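Local coordinates for protein prephenate dehydratase (Chlorobium tepidum TLS, PDB 2QMX) that catalyses the decarboxylating dehydration of prephenate to phenylpyruvate in phenylalanine biosynthesis and is inhibited by the pathway's end product, L-phenylalanine, at residues A[67-72]-A[177-182]. Numbering follows the deposited sequence.
Sequences DLLLRR and FCIAHE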
ATOM      1  N   ASP A  67      -7.353  -4.233  -9.832  1.00 59.95           N
ATOM      2  CA  ASP A  67      -8.474  -3.905 -10.777  1.00 61.45           C
ATOM      3  C   ASP A  67      -8.064  -4.157 -12.225  1.00 60.07           C
ATOM      4  O   ASP A  67      -8.889  -4.529 -13.083  1.00 60.13           O
ATOM      5  CB  ASP A  67      -8.999  -2.462 -10.661  1.00 61.90           C
ATOM      6  CG  ASP A  67      -9.629  -2.188  -9.332  1.00 66.21           C
ATOM      7  OD1 ASP A  67     -10.309  -3.131  -8.810  1.00 70.20           O
ATOM      8  OD2 ASP A  67      -9.425  -1.056  -8.797  1.00 66.49           O
ATOM      9  N   LEU A  68      -6.785  -3.944 -12.501  1.00 59.00           N
ATOM     10  CA  LEU A  68      -6.255  -4.227 -13.854  1.00 58.57           C
ATOM     11  C   LEU A  68      -6.127  -5.723 -14.155  1.00 58.39           C
ATOM     12  O   LEU A  68      -6.425  -6.166 -15.257  1.00 60.87           O
ATOM     13  CB  LEU A  68      -4.946  -3.487 -14.111  1.00 57.45           C
ATOM     14  CG  LEU A  68      -4.965  -2.126 -14.840  1.00 58.89           C
ATOM     15  CD1 LEU A  68      -6.393  -1.406 -14.928  1.00 53.87           C
ATOM     16  CD2 LEU A  68      -3.858  -1.226 -14.208  1.00 52.08           C
ATOM     17  N   LEU A  69      -5.752  -6.525 -13.198  1.00 57.48           N
ATOM     18  CA  LEU A  69      -5.693  -7.966 -13.426  1.00 58.18           C
ATOM     19  C   LEU A  69      -7.099  -8.516 -13.729  1.00 59.67           C
ATOM     20  O   LEU A  69      -7.315  -9.368 -14.617  1.00 59.31           O
ATOM     21  CB  LEU A  69      -5.121  -8.609 -12.150  1.00 59.14           C
ATOM     22  CG  LEU A  69      -3.689  -9.223 -11.989  1.00 59.20           C
ATOM     23  CD1 LEU A  69      -2.730  -8.976 -13.104  1.00 57.73           C
ATOM     24  CD2 LEU A  69      -3.056  -9.049 -10.574  1.00 56.13           C
ATOM     25  N   LEU A  70      -8.058  -8.000 -12.960  1.00 60.28           N
ATOM     26  CA  LEU A  70      -9.466  -8.232 -13.147  1.00 60.23           C
ATOM     27  C   LEU A  70      -9.962  -7.785 -14.515  1.00 61.01           C
ATOM     28  O   LEU A  70     -10.629  -8.573 -15.208  1.00 61.98           O
ATOM     29  CB  LEU A  70     -10.188  -7.494 -12.046  1.00 60.58           C
ATOM     30  CG  LEU A  70     -11.515  -7.930 -11.465  1.00 60.43           C
ATOM     31  CD1 LEU A  70     -12.567  -7.094 -12.159  1.00 65.91           C
ATOM     32  CD2 LEU A  70     -11.768  -9.426 -11.655  1.00 62.80           C
ATOM     33  N   ARG A  71      -9.659  -6.555 -14.935  1.00 60.84           N
ATOM     34  CA  ARG A  71     -10.200  -6.083 -16.204  1.00 61.59           C
ATOM     35  C   ARG A  71      -9.398  -6.436 -17.467  1.00 60.75           C
ATOM     36  O   ARG A  71      -9.938  -6.453 -18.590  1.00 61.01           O
ATOM     37  CB  ARG A  71     -10.388  -4.572 -16.181  1.00 62.76           C
ATOM     38  CG  ARG A  71     -11.637  -4.148 -15.481  1.00 65.90           C
ATOM     39  CD  ARG A  71     -11.369  -2.793 -14.897  1.00 71.12           C
ATOM     40  NE  ARG A  71     -11.765  -2.732 -13.485  1.00 74.31           N
ATOM     41  CZ  ARG A  71     -11.296  -1.829 -12.628  1.00 76.72           C
ATOM     42  NH1 ARG A  71     -10.399  -0.906 -13.047  1.00 76.63           N
ATOM     43  NH2 ARG A  71     -11.729  -1.842 -11.366  1.00 77.60           N
ATOM     44  N   ARG A  72      -8.108  -6.670 -17.309  1.00 58.81           N
ATOM     45  CA  ARG A  72      -7.293  -6.921 -18.492  1.00 57.84           C
ATOM     46  C   ARG A  72      -7.338  -8.375 -18.883  1.00 56.09           C
ATOM     47  O   ARG A  72      -7.270  -9.245 -18.018  1.00 55.12           O
ATOM     48  CB  ARG A  72      -5.865  -6.434 -18.283  1.00 57.92           C
ATOM     49  CG  ARG A  72      -5.579  -4.965 -18.756  1.00 59.99           C
ATOM     50  CD  ARG A  72      -6.842  -4.168 -19.078  1.00 59.77           C
ATOM     51  NE  ARG A  72      -6.618  -2.733 -19.249  1.00 58.83           N
ATOM     52  CZ  ARG A  72      -7.585  -1.810 -19.135  1.00 58.12           C
ATOM     53  NH1 ARG A  72      -7.289  -0.526 -19.265  1.00 52.74           N
ATOM     54  NH2 ARG A  72      -8.850  -2.165 -18.874  1.00 57.09           N
ATOM     55  N   PHE A 177       3.848 -10.294 -10.091  1.00 54.77           N
ATOM     56  CA  PHE A 177       3.247 -11.313 -10.911  1.00 55.18           C
ATOM     57  C   PHE A 177       3.747 -11.014 -12.297  1.00 56.10           C
ATOM     58  O   PHE A 177       3.589  -9.848 -12.731  1.00 55.65           O
ATOM     59  CB  PHE A 177       1.706 -11.155 -11.007  1.00 55.59           C
ATOM     60  CG  PHE A 177       0.916 -11.680  -9.835  1.00 51.51           C
ATOM     61  CD1 PHE A 177       1.335 -12.829  -9.114  1.00 47.01           C
ATOM     62  CD2 PHE A 177      -0.271 -11.065  -9.512  1.00 49.34           C
ATOM     63  CE1 PHE A 177       0.602 -13.324  -8.112  1.00 45.29           C
ATOM     64  CE2 PHE A 177      -1.046 -11.535  -8.404  1.00 49.40           C
ATOM     65  CZ  PHE A 177      -0.607 -12.692  -7.742  1.00 50.74           C
ATOM     66  N   CYS A 178       4.322 -12.038 -12.986  1.00 56.16           N
ATOM     67  CA  CYS A 178       4.677 -11.926 -14.417  1.00 54.63           C
ATOM     68  C   CYS A 178       3.464 -12.359 -15.196  1.00 54.08           C
ATOM     69  O   CYS A 178       2.835 -13.371 -14.862  1.00 54.52           O
ATOM     70  CB  CYS A 178       5.869 -12.809 -14.740  1.00 55.63           C
ATOM     71  SG  CYS A 178       6.234 -12.822 -16.523  1.00 57.02           S
ATOM     72  N   ILE A 179       3.082 -11.600 -16.209  1.00 53.11           N
ATOM     73  CA  ILE A 179       1.762 -11.790 -16.791  1.00 52.97           C
ATOM     74  C   ILE A 179       1.879 -11.816 -18.266  1.00 53.15           C
ATOM     75  O   ILE A 179       2.808 -11.299 -18.759  1.00 54.66           O
ATOM     76  CB  ILE A 179       0.725 -10.691 -16.381  1.00 52.03           C
ATOM     77  CG1 ILE A 179       1.277  -9.270 -16.662  1.00 54.90           C
ATOM     78  CG2 ILE A 179       0.401 -10.892 -14.984  1.00 52.38           C
ATOM     79  CD1 ILE A 179       0.312  -8.184 -17.152  1.00 53.62           C
ATOM     80  N   ALA A 180       0.935 -12.427 -18.959  1.00 53.69           N
ATOM     81  CA  ALA A 180       0.883 -12.424 -20.394  1.00 54.45           C
ATOM     82  C   ALA A 180      -0.613 -12.206 -20.771  1.00 55.93           C
ATOM     83  O   ALA A 180      -1.451 -12.071 -19.887  1.00 56.99           O
ATOM     84  CB  ALA A 180       1.428 -13.758 -20.931  1.00 53.53           C
ATOM     85  N   HIS A 181      -0.936 -12.148 -22.060  1.00 58.10           N
ATOM     86  CA  HIS A 181      -2.323 -12.122 -22.560  1.00 58.63           C
ATOM     87  C   HIS A 181      -2.881 -13.491 -22.365  1.00 58.21           C
ATOM     88  O   HIS A 181      -2.163 -14.456 -22.488  1.00 57.25           O
ATOM     89  CB  HIS A 181      -2.362 -11.762 -24.065  1.00 59.77           C
ATOM     90  CG  HIS A 181      -3.745 -11.443 -24.577  1.00 62.22           C
ATOM     91  ND1 HIS A 181      -4.142 -10.161 -24.902  1.00 62.89           N
ATOM     92  CD2 HIS A 181      -4.818 -12.239 -24.818  1.00 60.94           C
ATOM     93  CE1 HIS A 181      -5.394 -10.187 -25.333  1.00 64.62           C
ATOM     94  NE2 HIS A 181      -5.831 -11.433 -25.275  1.00 61.36           N
ATOM     95  N   GLU A 182      -4.154 -13.569 -21.991  1.00 59.26           N
ATOM     96  CA  GLU A 182      -4.784 -14.842 -21.635  1.00 59.76           C
ATOM     97  C   GLU A 182      -4.866 -15.785 -22.840  1.00 60.95           C
ATOM     98  O   GLU A 182      -4.988 -16.972 -22.670  1.00 59.45           O
ATOM     99  CB  GLU A 182      -6.185 -14.586 -21.144  1.00 59.36           C
ATOM    100  CG  GLU A 182      -6.941 -13.772 -22.150  1.00 60.38           C
ATOM    101  CD  GLU A 182      -8.299 -13.421 -21.724  1.00 61.45           C
ATOM    102  OE1 GLU A 182      -8.513 -13.289 -20.507  1.00 63.45           O
ATOM    103  OE2 GLU A 182      -9.154 -13.265 -22.614  1.00 63.54           O
TER
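The F177 ring turns an edge to L69. Methyl CD2 of L69 lies close to the ring plane, 3.6 Å from F177 CD2. The same methyl lies 3.9 Å from F177 CE2, so it meets one side of the ring rim and not a face. The two side chains cross at about a right angle. CG of F177 stands anti to the carbonyl carbon (chi1 -80°), which carries the ring from the strand toward this methyl. Y278 packs against F177 in an edge-to-face ring contact.

The other methyl of L69 serves I179. CD1 lies 4.1 Å from I179 CG2, a looser van der Waals contact. L69 thus forks over two residues of one strand, with one branch for each. F177 and I179 are two positions apart, and the CB atoms of both point toward the helix. No hydrogen bond or salt bridge joins the two segments. The contact is small, apolar and buried.

This is helix-on-sheet packing within the prephenate dehydratase region. Residues 67-71 form the C-terminal end of helix 63-71, and R72 follows it. L69 also touches V74, I54 and F39. Strand 173-181 runs between strands 49-56 and 74-83, antiparallel to both. I52 and I54 of the first strand and I76 of the second also touch F177, while A50 and V74 touch I179.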